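Side-chain contacts in D-aminoacyl-tRNA deacylase (Archaeoglobus fulgidus, PDB 1YQE), which probably hydrolyses D-aminoacyl-tRNA to free tRNA and D-amino acid, with zinc as the likely cofactor, so that mischarged tRNA is recycled: residues L25-F30 with A169-A174; S43-I48 with A176-I181; F214-A219 with V235-A240; E241-D246 with E260-A265. All coordinates share one frame; numbering follows the deposited sequence.

Contact 1 (L25-F30 with A169-A174); sequences LTFADF and AAEVVA
Phe27 reaches helix 167-182 with the rim of its ring and meets Ala174. The residue sits in the loop between helix 15-24 and strand 31-35, so the contact is loop-to-helix packing beside the mixed eight-stranded sheet. CG of Phe27 lies anti to its own carbonyl carbon (chi1 -63°), which sends the ring outward from the loop toward the helix. The ring comes edge-on. Its CE1 is 3.3 Å from Ala174 O and 3.7 Å from Ala174 CB. The carbonyl carbon of Ala174 lies in the ring plane, and its oxygen is close to that plane, so the ring meets the helix backbone with its C-H edge. Next to CE1, CZ is 3.9 Å from Ala174 CB. An alanine in place of Phe27 would probably leave the methyl and carbonyl of Ala174 without their cover from the loop. The same ring also touches Glu175 and Leu178 further along the helix. With CG anti to the backbone N (chi1 -163°), the Glu171 side chain brings its end nearer the loop. Its carboxylate forms a salt bridge through OE1 with Arg130. The other oxygen, OE2, stands off the ring edge, 4.4 Å from Phe27 CZ.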
loop_
_atom_site.group_PDB
_atom_site.type_symbol
_atom_site.label_atom_id
_atom_site.label_comp_id
_atom_site.label_asym_id
_atom_site.label_seq_id
_atom_site.Cartn_x
_atom_site.Cartn_y
_atom_site.Cartn_z
ATOM N N LEU A 25 -5.280 -9.590 -16.984
ATOM C CA LEU A 25 -5.114 -9.720 -18.428
ATOM C C LEU A 25 -6.416 -9.921 -19.200
ATOM O O LEU A 25 -6.456 -9.703 -20.409
ATOM C CB LEU A 25 -4.161 -10.876 -18.736
ATOM C CG LEU A 25 -2.686 -10.644 -18.404
ATOM C CD1 LEU A 25 -1.923 -11.966 -18.488
ATOM C CD2 LEU A 25 -2.107 -9.610 -19.364
ATOM N N THR A 26 -7.476 -10.339 -18.516
ATOM C CA THR A 26 -8.755 -10.551 -19.187
ATOM C C THR A 26 -9.635 -9.307 -19.150
ATOM O O THR A 26 -10.678 -9.256 -19.805
ATOM C CB THR A 26 -9.538 -11.708 -18.550
ATOM O OG1 THR A 26 -9.867 -11.371 -17.198
ATOM C CG2 THR A 26 -8.708 -12.979 -18.561
ATOM N N PHE A 27 -9.203 -8.302 -18.397
ATOM C CA PHE A 27 -9.965 -7.063 -18.253
ATOM C C PHE A 27 -9.819 -6.087 -19.412
ATOM O O PHE A 27 -10.554 -5.105 -19.495
ATOM C CB PHE A 27 -9.571 -6.364 -16.951
ATOM C CG PHE A 27 -9.886 -7.159 -15.713
ATOM C CD1 PHE A 27 -9.393 -6.761 -14.476
ATOM C CD2 PHE A 27 -10.683 -8.299 -15.779
ATOM C CE1 PHE A 27 -9.689 -7.482 -13.327
ATOM C CE2 PHE A 27 -10.985 -9.027 -14.632
ATOM C CZ PHE A 27 -10.488 -8.619 -13.405
ATOM N N ALA A 28 -8.872 -6.351 -20.303
ATOM C CA ALA A 28 -8.648 -5.477 -21.450
ATOM C C ALA A 28 -7.866 -6.197 -22.544
ATOM O O ALA A 28 -7.367 -7.302 -22.339
ATOM C CB ALA A 28 -7.899 -4.224 -21.014
ATOM N N ASP A 29 -7.766 -5.560 -23.705
ATOM C CA ASP A 29 -7.047 -6.130 -24.836
ATOM C C ASP A 29 -5.570 -5.791 -24.685
ATOM O O ASP A 29 -5.143 -4.688 -25.015
ATOM C CB ASP A 29 -7.589 -5.548 -26.145
ATOM C CG ASP A 29 -7.077 -6.283 -27.371
ATOM O OD1 ASP A 29 -7.376 -5.831 -28.499
ATOM O OD2 ASP A 29 -6.386 -7.314 -27.213
ATOM N N PHE A 30 -4.791 -6.742 -24.181
ATOM C CA PHE A 30 -3.368 -6.505 -23.977
ATOM C C PHE A 30 -2.469 -7.037 -25.082
ATOM O O PHE A 30 -2.828 -7.955 -25.812
ATOM C CB PHE A 30 -2.907 -7.097 -22.639
ATOM C CG PHE A 30 -3.360 -6.317 -21.436
ATOM C CD1 PHE A 30 -4.620 -6.528 -20.883
ATOM C CD2 PHE A 30 -2.523 -5.363 -20.860
ATOM C CE1 PHE A 30 -5.044 -5.802 -19.771
ATOM C CE2 PHE A 30 -2.935 -4.629 -19.748
ATOM C CZ PHE A 30 -4.200 -4.850 -19.200
ATOM N N ALA A 169 -9.321 -15.825 -4.980
ATOM C CA ALA A 169 -8.815 -14.747 -4.142
ATOM C C ALA A 169 -8.109 -13.742 -5.051
ATOM O O ALA A 169 -8.278 -12.531 -4.904
ATOM C CB ALA A 169 -7.835 -15.294 -3.092
ATOM N N ALA A 170 -7.333 -14.257 -6.003
ATOM C CA ALA A 170 -6.599 -13.405 -6.938
ATOM C C ALA A 170 -7.553 -12.664 -7.865
ATOM O O ALA A 170 -7.282 -11.536 -8.274
ATOM C CB ALA A 170 -5.629 -14.243 -7.760
ATOM N N GLU A 171 -8.669 -13.309 -8.189
ATOM C CA GLU A 171 -9.671 -12.729 -9.072
ATOM C C GLU A 171 -10.383 -11.575 -8.357
ATOM O O GLU A 171 -10.711 -10.556 -8.968
ATOM C CB GLU A 171 -10.667 -13.821 -9.489
ATOM C CG GLU A 171 -11.531 -13.495 -10.698
ATOM C CD GLU A 171 -12.601 -12.474 -10.394
ATOM O OE1 GLU A 171 -13.170 -12.524 -9.283
ATOM O OE2 GLU A 171 -12.884 -11.631 -11.271
ATOM N N VAL A 172 -10.615 -11.739 -7.056
ATOM C CA VAL A 172 -11.261 -10.699 -6.272
ATOM C C VAL A 172 -10.330 -9.495 -6.169
ATOM O O VAL A 172 -10.769 -8.352 -6.297
ATOM C CB VAL A 172 -11.629 -11.212 -4.858
ATOM C CG1 VAL A 172 -12.060 -10.055 -3.971
ATOM C CG2 VAL A 172 -12.762 -12.227 -4.961
ATOM N N VAL A 173 -9.044 -9.752 -5.952
ATOM C CA VAL A 173 -8.066 -8.675 -5.857
ATOM C C VAL A 173 -7.974 -7.935 -7.190
ATOM O O VAL A 173 -7.927 -6.703 -7.225
ATOM C CB VAL A 173 -6.660 -9.212 -5.505
ATOM C CG1 VAL A 173 -5.603 -8.119 -5.745
ATOM C CG2 VAL A 173 -6.626 -9.661 -4.056
ATOM N N ALA A 174 -7.950 -8.695 -8.283
ATOM C CA ALA A 174 -7.861 -8.105 -9.615
ATOM C C ALA A 174 -9.044 -7.184 -9.884
ATOM O O ALA A 174 -8.875 -6.097 -10.432
ATOM C CB ALA A 174 -7.792 -9.197 -10.676
#

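Contact 2 (S43-I48 with A176-I181); sequences SDEFYI and AMLDAI
Phe46 packs against Leu178 and Ile181, two residues one turn apart on helix 167-182. These apolar contacts carry the pairing. Ile181 CD1 lies over one face of the Phe46 ring, displaced toward the rim, at 4.0 Å from Phe46 CG. The other branch, Ile181 CG2, reaches only as far as Phe46 CB, at 4.2 Å. Leu178 uses a single methyl: its CD1 is 3.8 Å from Phe46 CE2 and approaches the ring obliquely. Both aliphatic side chains cross Phe46 at about a right angle. CG of Phe46 sits between its backbone N and carbonyl carbon (chi1 62°), a crowded position that turns the ring toward the helix. Glu45 adds a looser apolar touch, CG to Leu178 CD1 at 4.4 Å.

No hydrogen bond crosses between the segments; the hydrogen bonds of Ser43 stay within 43-48. Ser43 OG donates to Phe46 O at 2.7 Å, in the carbonyl plane and on a lone pair. It also accepts a weak bond from Glu45 N, and the two bonds tie the turn before the ring. Outside the pair, the Glu45 carboxylate forms a salt bridge with Arg182.

Leu24 of helix 15-24 also touches Phe46, and Phe30 meets the ring edge-to-face. The 43-48 segment runs into strand 47-51, which lies beside strand 6-11 of the mixed sheet, so the contact joins this part of the sheet to helix 167-182.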
loop_
_atom_site.group_PDB
_atom_site.type_symbol
_atom_site.label_atom_id
_atom_site.label_comp_id
_atom_site.label_asym_id
_atom_site.label_seq_id
_atom_site.Cartn_x
_atom_site.Cartn_y
_atom_site.Cartn_z
ATOM N N SER A 43 -2.174 -1.908 -22.924
ATOM C CA SER A 43 -3.567 -1.756 -23.314
ATOM C C SER A 43 -3.871 -0.274 -23.155
ATOM O O SER A 43 -3.027 0.483 -22.674
ATOM C CB SER A 43 -4.483 -2.584 -22.407
ATOM O OG SER A 43 -4.522 -2.057 -21.095
ATOM N N ASP A 44 -5.065 0.147 -23.559
ATOM C CA ASP A 44 -5.440 1.551 -23.438
ATOM C C ASP A 44 -6.119 1.824 -22.098
ATOM O O ASP A 44 -6.567 2.938 -21.836
ATOM C CB ASP A 44 -6.378 1.952 -24.578
ATOM C CG ASP A 44 -7.574 1.035 -24.698
ATOM O OD1 ASP A 44 -8.203 0.734 -23.662
ATOM O OD2 ASP A 44 -7.892 0.619 -25.831
ATOM N N GLU A 45 -6.196 0.798 -21.257
ATOM C CA GLU A 45 -6.824 0.923 -19.947
ATOM C C GLU A 45 -5.737 1.131 -18.891
ATOM O O GLU A 45 -5.661 2.183 -18.258
ATOM C CB GLU A 45 -7.624 -0.346 -19.635
ATOM C CG GLU A 45 -8.573 -0.225 -18.452
ATOM C CD GLU A 45 -9.727 0.727 -18.721
ATOM O OE1 GLU A 45 -10.534 0.956 -17.795
ATOM O OE2 GLU A 45 -9.827 1.242 -19.857
ATOM N N PHE A 46 -4.900 0.116 -18.708
ATOM C CA PHE A 46 -3.810 0.193 -17.745
ATOM C C PHE A 46 -2.651 -0.680 -18.221
ATOM O O PHE A 46 -2.772 -1.387 -19.216
ATOM C CB PHE A 46 -4.298 -0.240 -16.355
ATOM C CG PHE A 46 -4.787 -1.656 -16.286
ATOM C CD1 PHE A 46 -3.936 -2.681 -15.885
ATOM C CD2 PHE A 46 -6.103 -1.969 -16.618
ATOM C CE1 PHE A 46 -4.386 -3.999 -15.813
ATOM C CE2 PHE A 46 -6.564 -3.281 -16.551
ATOM C CZ PHE A 46 -5.704 -4.302 -16.146
ATOM N N TYR A 47 -1.530 -0.618 -17.507
ATOM C CA TYR A 47 -0.336 -1.378 -17.861
ATOM C C TYR A 47 -0.024 -2.456 -16.833
ATOM O O TYR A 47 -0.463 -2.378 -15.688
ATOM C CB TYR A 47 0.872 -0.447 -17.936
ATOM C CG TYR A 47 0.848 0.569 -19.052
ATOM C CD1 TYR A 47 1.576 1.753 -18.948
ATOM C CD2 TYR A 47 0.147 0.330 -20.235
ATOM C CE1 TYR A 47 1.613 2.669 -19.990
ATOM C CE2 TYR A 47 0.182 1.244 -21.287
ATOM C CZ TYR A 47 0.918 2.409 -21.155
ATOM O OH TYR A 47 0.967 3.314 -22.191
ATOM N N ILE A 48 0.744 -3.456 -17.257
ATOM C CA ILE A 48 1.179 -4.537 -16.380
ATOM C C ILE A 48 2.645 -4.798 -16.711
ATOM O O ILE A 48 3.030 -4.828 -17.882
ATOM C CB ILE A 48 0.402 -5.853 -16.612
ATOM C CG1 ILE A 48 -1.087 -5.660 -16.321
ATOM C CG2 ILE A 48 0.973 -6.949 -15.704
ATOM C CD1 ILE A 48 -1.931 -6.905 -16.582
ATOM N N ALA A 176 -10.916 -5.644 -7.639
ATOM C CA ALA A 176 -10.809 -4.479 -6.774
ATOM C C ALA A 176 -9.783 -3.514 -7.358
ATOM O O ALA A 176 -9.981 -2.302 -7.320
ATOM C CB ALA A 176 -10.420 -4.898 -5.357
ATOM N N MET A 177 -8.697 -4.051 -7.912
ATOM C CA MET A 177 -7.676 -3.207 -8.520
ATOM C C MET A 177 -8.239 -2.457 -9.723
ATOM O O MET A 177 -7.974 -1.269 -9.897
ATOM C CB MET A 177 -6.479 -4.033 -8.987
ATOM C CG MET A 177 -5.599 -4.586 -7.889
ATOM S SD MET A 177 -4.163 -5.405 -8.628
ATOM C CE MET A 177 -2.907 -4.208 -8.346
ATOM N N LEU A 178 -9.004 -3.149 -10.561
ATOM C CA LEU A 178 -9.574 -2.501 -11.735
ATOM C C LEU A 178 -10.480 -1.348 -11.315
ATOM O O LEU A 178 -10.467 -0.293 -11.942
ATOM C CB LEU A 178 -10.357 -3.503 -12.590
ATOM C CG LEU A 178 -10.902 -2.964 -13.919
ATOM C CD1 LEU A 178 -9.771 -2.358 -14.744
ATOM C CD2 LEU A 178 -11.575 -4.091 -14.690
ATOM N N ASP A 179 -11.265 -1.550 -10.255
ATOM C CA ASP A 179 -12.149 -0.501 -9.754
ATOM C C ASP A 179 -11.337 0.675 -9.222
ATOM O O ASP A 179 -11.727 1.831 -9.381
ATOM C CB ASP A 179 -13.045 -1.026 -8.631
ATOM C CG ASP A 179 -14.179 -1.887 -9.142
ATOM O OD1 ASP A 179 -14.370 -1.970 -10.375
ATOM O OD2 ASP A 179 -14.885 -2.477 -8.305
ATOM N N ALA A 180 -10.213 0.373 -8.576
ATOM C CA ALA A 180 -9.356 1.416 -8.031
ATOM C C ALA A 180 -8.740 2.212 -9.173
ATOM O O ALA A 180 -8.669 3.439 -9.125
ATOM C CB ALA A 180 -8.259 0.801 -7.175
ATOM N N ILE A 181 -8.299 1.501 -10.202
ATOM C CA ILE A 181 -7.684 2.131 -11.365
ATOM C C ILE A 181 -8.639 3.074 -12.101
ATOM O O ILE A 181 -8.222 4.110 -12.616
ATOM C CB ILE A 181 -7.147 1.046 -12.337
ATOM C CG1 ILE A 181 -5.834 0.474 -11.785
ATOM C CG2 ILE A 181 -6.967 1.619 -13.736
ATOM C CD1 ILE A 181 -5.452 -0.874 -12.372
#

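Contact 3 (F214-A219 with V235-A240); sequences FGHNFA and VKLSEA
The His216 imidazole is the flat group here, and both of its neighbours from helix 228-238 meet it obliquely, neither squarely over a face nor at an edge. Ser238 OG is 3.7 Å from His216 CD2, and Leu237 CD2 is 4.1 Å from His216 NE2. The two ring nitrogens have partners outside the pair: ND1 bonds with Thr141 OG1 and NE2 with Ala110 O. Bonds at both nitrogens probably fix the rotation of the ring. Val93, Leu109 and Pro112 also touch this side chain.

Ser238 meets the strand backbone. Its CB is 3.9 Å from Gly215 CA, and its OG is 3.6 Å from the same atom. OG is anti to the serine carbonyl carbon (chi1 -59°), and it is hydrogen-bonded to Ala234 O one turn back. The fit is close, and Gly215 has no side chain to crowd Ser238 OG.

A Schellman motif ends the helix here, with Glu239 at positive phi and Ala240 N bonded to Val235 O. The chain then runs on to strand 242-245. Strand 212-218 is an outer strand of the four-stranded parallel sheet, bonded to strand 189-194, whose Val192 also touches Ser238.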
loop_
_atom_site.group_PDB
_atom_site.type_symbol
_atom_site.label_atom_id
_atom_site.label_comp_id
_atom_site.label_asym_id
_atom_site.label_seq_id
_atom_site.Cartn_x
_atom_site.Cartn_y
_atom_site.Cartn_z
ATOM N N PHE A 214 -4.693 6.423 4.369
ATOM C CA PHE A 214 -3.358 6.564 4.933
ATOM C C PHE A 214 -2.288 6.487 3.865
ATOM O O PHE A 214 -2.500 5.928 2.791
ATOM C CB PHE A 214 -3.090 5.444 5.945
ATOM C CG PHE A 214 -3.921 5.533 7.191
ATOM C CD1 PHE A 214 -3.478 6.270 8.283
ATOM C CD2 PHE A 214 -5.162 4.912 7.260
ATOM C CE1 PHE A 214 -4.259 6.393 9.431
ATOM C CE2 PHE A 214 -5.955 5.025 8.398
ATOM C CZ PHE A 214 -5.505 5.768 9.489
ATOM N N GLY A 215 -1.143 7.083 4.176
ATOM C CA GLY A 215 -0.001 7.016 3.294
ATOM C C GLY A 215 0.863 5.989 4.007
ATOM O O GLY A 215 0.844 4.804 3.678
ATOM N N HIS A 216 1.599 6.440 5.016
ATOM C CA HIS A 216 2.447 5.543 5.790
ATOM C C HIS A 216 1.826 5.320 7.161
ATOM O O HIS A 216 0.981 6.101 7.606
ATOM C CB HIS A 216 3.856 6.128 5.915
ATOM C CG HIS A 216 4.701 5.892 4.702
ATOM N ND1 HIS A 216 5.174 4.644 4.362
ATOM C CD2 HIS A 216 5.101 6.729 3.715
ATOM C CE1 HIS A 216 5.829 4.720 3.218
ATOM N NE2 HIS A 216 5.797 5.974 2.803
ATOM N N ASN A 217 2.232 4.232 7.803
ATOM C CA ASN A 217 1.741 3.860 9.127
ATOM C C ASN A 217 2.915 3.242 9.865
ATOM O O ASN A 217 3.619 2.403 9.313
ATOM C CB ASN A 217 0.619 2.824 9.022
ATOM C CG ASN A 217 -0.756 3.453 8.947
ATOM O OD1 ASN A 217 -1.131 4.242 9.811
ATOM N ND2 ASN A 217 -1.527 3.090 7.922
ATOM N N PHE A 218 3.126 3.656 11.110
ATOM C CA PHE A 218 4.241 3.129 11.881
ATOM C C PHE A 218 3.797 2.396 13.146
ATOM O O PHE A 218 3.137 2.962 14.022
ATOM C CB PHE A 218 5.198 4.270 12.208
ATOM C CG PHE A 218 5.701 4.984 10.986
ATOM C CD1 PHE A 218 6.508 4.321 10.066
ATOM C CD2 PHE A 218 5.320 6.292 10.722
ATOM C CE1 PHE A 218 6.923 4.953 8.895
ATOM C CE2 PHE A 218 5.734 6.935 9.552
ATOM C CZ PHE A 218 6.531 6.265 8.641
ATOM N N ALA A 219 4.167 1.123 13.221
ATOM C CA ALA A 219 3.813 0.269 14.348
ATOM C C ALA A 219 4.522 0.665 15.631
ATOM O O ALA A 219 5.548 1.349 15.613
ATOM C CB ALA A 219 4.141 -1.179 14.019
ATOM N N VAL A 235 4.954 12.498 6.384
ATOM C CA VAL A 235 3.783 13.333 6.131
ATOM C C VAL A 235 3.869 14.028 4.772
ATOM O O VAL A 235 2.930 13.970 3.980
ATOM C CB VAL A 235 3.611 14.387 7.253
ATOM C CG1 VAL A 235 2.723 15.537 6.790
ATOM C CG2 VAL A 235 3.001 13.727 8.479
ATOM N N LYS A 236 4.999 14.674 4.500
ATOM C CA LYS A 236 5.166 15.375 3.232
ATOM C C LYS A 236 5.145 14.411 2.055
ATOM O O LYS A 236 4.572 14.709 1.005
ATOM C CB LYS A 236 6.470 16.178 3.236
ATOM C CG LYS A 236 6.481 17.312 4.239
ATOM C CD LYS A 236 7.826 18.034 4.266
ATOM C CE LYS A 236 8.101 18.776 2.968
ATOM N NZ LYS A 236 9.388 19.523 3.033
ATOM N N LEU A 237 5.761 13.248 2.233
ATOM C CA LEU A 237 5.804 12.236 1.185
ATOM C C LEU A 237 4.394 11.708 0.905
ATOM O O LEU A 237 4.017 11.478 -0.244
ATOM C CB LEU A 237 6.719 11.085 1.621
ATOM C CG LEU A 237 7.194 10.107 0.547
ATOM C CD1 LEU A 237 7.999 10.860 -0.504
ATOM C CD2 LEU A 237 8.047 9.016 1.190
ATOM N N SER A 238 3.617 11.525 1.966
ATOM C CA SER A 238 2.252 11.023 1.852
ATOM C C SER A 238 1.268 12.097 1.401
ATOM O O SER A 238 0.144 11.785 1.020
ATOM C CB SER A 238 1.781 10.469 3.201
ATOM O OG SER A 238 2.626 9.424 3.658
ATOM N N GLU A 239 1.698 13.355 1.442
ATOM C CA GLU A 239 0.845 14.491 1.086
ATOM C C GLU A 239 -0.311 14.523 2.086
ATOM O O GLU A 239 -1.438 14.909 1.768
ATOM C CB GLU A 239 0.345 14.365 -0.366
ATOM C CG GLU A 239 1.505 14.355 -1.372
ATOM C CD GLU A 239 1.079 14.425 -2.834
ATOM O OE1 GLU A 239 1.913 14.078 -3.699
ATOM O OE2 GLU A 239 -0.067 14.833 -3.128
ATOM N N ALA A 240 0.003 14.129 3.317
ATOM C CA ALA A 240 -0.967 14.082 4.400
ATOM C C ALA A 240 -1.223 15.435 5.038
ATOM O O ALA A 240 -0.331 16.284 5.109
ATOM C CB ALA A 240 -0.496 13.108 5.468
#

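Contact 4 (E241-D246 with E260-A265); sequences EYIIID and EAAEVA
Ile243 meets helix 252-265 with the end of its longer branch. Its CB points from strand 242-245 toward the helix. CG1 leaves CB anti to the carbonyl carbon (chi1 -66°), and it packs against Val235 of helix 228-238. The Ile243 side chain also touches Val194 of strand 189-194. The chain extends fully from CG1 (chi2 177°), so CD1 becomes the tip that touches. It lies 4.0 Å from Ala262 N and 4.1 Å from Ala262 CA, against the helix backbone. The methyl groups of Ala261 and Ala262 are each 4.2 Å from this same CD1. One methyl therefore rests where two successive alanines meet. Their short side chains probably let the helix backbone come this near the strand, with Ile243 CA and Ala262 CA 7.1 Å apart.

The side chains that meet are all apolar, and no hydrogen bond crosses the contact. All three residues are buried. Ala261 also touches Leu231 and Val232 of helix 228-238, while Ala262 touches Val269 of the next strand. Strand 242-245, helix 252-265 and strand 268-271 form a beta-alpha-beta crossover, and this packing of helix on sheet is characteristic of that unit.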
loop_
_atom_site.group_PDB
_atom_site.type_symbol
_atom_site.label_atom_id
_atom_site.label_comp_id
_atom_site.label_asym_id
_atom_site.label_seq_id
_atom_site.Cartn_x
_atom_site.Cartn_y
_atom_site.Cartn_z
ATOM N N GLU A 241 -2.451 15.626 5.503
ATOM C CA GLU A 241 -2.822 16.860 6.184
ATOM C C GLU A 241 -3.082 16.531 7.647
ATOM O O GLU A 241 -3.463 17.401 8.427
ATOM C CB GLU A 241 -4.088 17.467 5.568
ATOM C CG GLU A 241 -3.889 18.097 4.197
ATOM C CD GLU A 241 -2.790 19.153 4.188
ATOM O OE1 GLU A 241 -2.701 19.944 5.153
ATOM O OE2 GLU A 241 -2.016 19.197 3.206
ATOM N N TYR A 242 -2.855 15.274 8.021
ATOM C CA TYR A 242 -3.112 14.832 9.391
ATOM C C TYR A 242 -2.203 13.699 9.840
ATOM O O TYR A 242 -1.622 12.990 9.024
ATOM C CB TYR A 242 -4.534 14.277 9.516
ATOM C CG TYR A 242 -5.653 15.187 9.099
ATOM C CD1 TYR A 242 -6.222 16.083 10.005
ATOM C CD2 TYR A 242 -6.164 15.141 7.804
ATOM C CE1 TYR A 242 -7.277 16.905 9.632
ATOM C CE2 TYR A 242 -7.220 15.965 7.419
ATOM C CZ TYR A 242 -7.770 16.841 8.337
ATOM O OH TYR A 242 -8.823 17.643 7.970
ATOM N N ILE A 243 -2.106 13.542 11.156
ATOM C CA ILE A 243 -1.379 12.432 11.754
ATOM C C ILE A 243 -2.435 11.844 12.683
ATOM O O ILE A 243 -3.000 12.559 13.507
ATOM C CB ILE A 243 -0.181 12.858 12.631
ATOM C CG1 ILE A 243 0.901 13.517 11.779
ATOM C CG2 ILE A 243 0.416 11.618 13.319
ATOM C CD1 ILE A 243 2.083 14.030 12.576
ATOM N N ILE A 244 -2.737 10.564 12.523
ATOM C CA ILE A 244 -3.713 9.919 13.394
ATOM C C ILE A 244 -2.937 9.024 14.345
ATOM O O ILE A 244 -2.032 8.308 13.925
ATOM C CB ILE A 244 -4.711 9.056 12.590
ATOM C CG1 ILE A 244 -5.594 9.953 11.725
ATOM C CG2 ILE A 244 -5.574 8.235 13.536
ATOM C CD1 ILE A 244 -6.438 9.191 10.723
ATOM N N ILE A 245 -3.280 9.071 15.629
ATOM C CA ILE A 245 -2.596 8.240 16.609
ATOM C C ILE A 245 -3.526 7.184 17.187
ATOM O O ILE A 245 -4.734 7.402 17.317
ATOM C CB ILE A 245 -2.037 9.076 17.791
ATOM C CG1 ILE A 245 -3.169 9.878 18.443
ATOM C CG2 ILE A 245 -0.912 9.987 17.307
ATOM C CD1 ILE A 245 -2.759 10.598 19.711
ATOM N N ASP A 246 -2.956 6.029 17.503
ATOM C CA ASP A 246 -3.712 4.948 18.119
ATOM C C ASP A 246 -3.514 5.282 19.593
ATOM O O ASP A 246 -2.543 4.845 20.209
ATOM C CB ASP A 246 -3.078 3.595 17.783
ATOM C CG ASP A 246 -3.833 2.426 18.392
ATOM O OD1 ASP A 246 -4.357 2.577 19.514
ATOM O OD2 ASP A 246 -3.889 1.352 17.757
ATOM N N GLU A 260 5.567 17.356 17.653
ATOM C CA GLU A 260 6.662 18.128 17.081
ATOM C C GLU A 260 6.508 18.125 15.562
ATOM O O GLU A 260 6.533 19.176 14.920
ATOM C CB GLU A 260 8.017 17.508 17.452
ATOM C CG GLU A 260 8.393 17.611 18.923
ATOM C CD GLU A 260 9.763 17.012 19.228
ATOM O OE1 GLU A 260 9.929 15.781 19.113
ATOM O OE2 GLU A 260 10.682 17.777 19.584
ATOM N N ALA A 261 6.337 16.929 15.000
ATOM C CA ALA A 261 6.184 16.749 13.559
ATOM C C ALA A 261 4.957 17.479 13.025
ATOM O O ALA A 261 5.006 18.107 11.965
ATOM C CB ALA A 261 6.096 15.255 13.227
ATOM N N ALA A 262 3.853 17.393 13.758
ATOM C CA ALA A 262 2.624 18.056 13.342
ATOM C C ALA A 262 2.851 19.560 13.218
ATOM O O ALA A 262 2.427 20.177 12.239
ATOM C CB ALA A 262 1.506 17.769 14.342
ATOM N N GLU A 263 3.530 20.145 14.203
ATOM C CA GLU A 263 3.803 21.580 14.197
ATOM C C GLU A 263 4.702 21.988 13.032
ATOM O O GLU A 263 4.402 22.944 12.314
ATOM C CB GLU A 263 4.460 22.013 15.517
ATOM C CG GLU A 263 3.629 21.726 16.765
ATOM C CD GLU A 263 4.254 22.294 18.040
ATOM O OE1 GLU A 263 5.432 21.980 18.330
ATOM O OE2 GLU A 263 3.561 23.051 18.755
ATOM N N VAL A 264 5.800 21.261 12.844
ATOM C CA VAL A 264 6.740 21.575 11.776
ATOM C C VAL A 264 6.147 21.432 10.381
ATOM O O VAL A 264 6.448 22.229 9.492
ATOM C CB VAL A 264 8.004 20.695 11.875
ATOM C CG1 VAL A 264 8.931 20.973 10.699
ATOM C CG2 VAL A 264 8.721 20.971 13.195
ATOM N N ALA A 265 5.306 20.422 10.188
ATOM C CA ALA A 265 4.681 20.182 8.892
ATOM C C ALA A 265 3.366 20.940 8.730
ATOM O O ALA A 265 2.812 21.004 7.634
ATOM C CB ALA A 265 4.445 18.690 8.702
#

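The contacts fall into two pairs on opposite sides of the chain's centre. Contacts 1 and 2 share helix 167-182, and their centres are about 9 Å apart. Along the chain their segments alternate, so a loop and the lead-in to strand 47-51, both early in the chain, pack on one later helix. Asp29 also touches Ser43. Contacts 3 and 4 follow in series, with centres about 10 Å apart. Helix 228-238 leads into strand 242-245, and Phe214 touches Ile244. The centres of contacts 2 and 3 are about 24 Å apart, those of contacts 1 and 4 about 38 Å. Contacts 1 and 2 thus belong to the part of the chain built round the mixed sheet, contacts 3 and 4 to the part built round the parallel sheet.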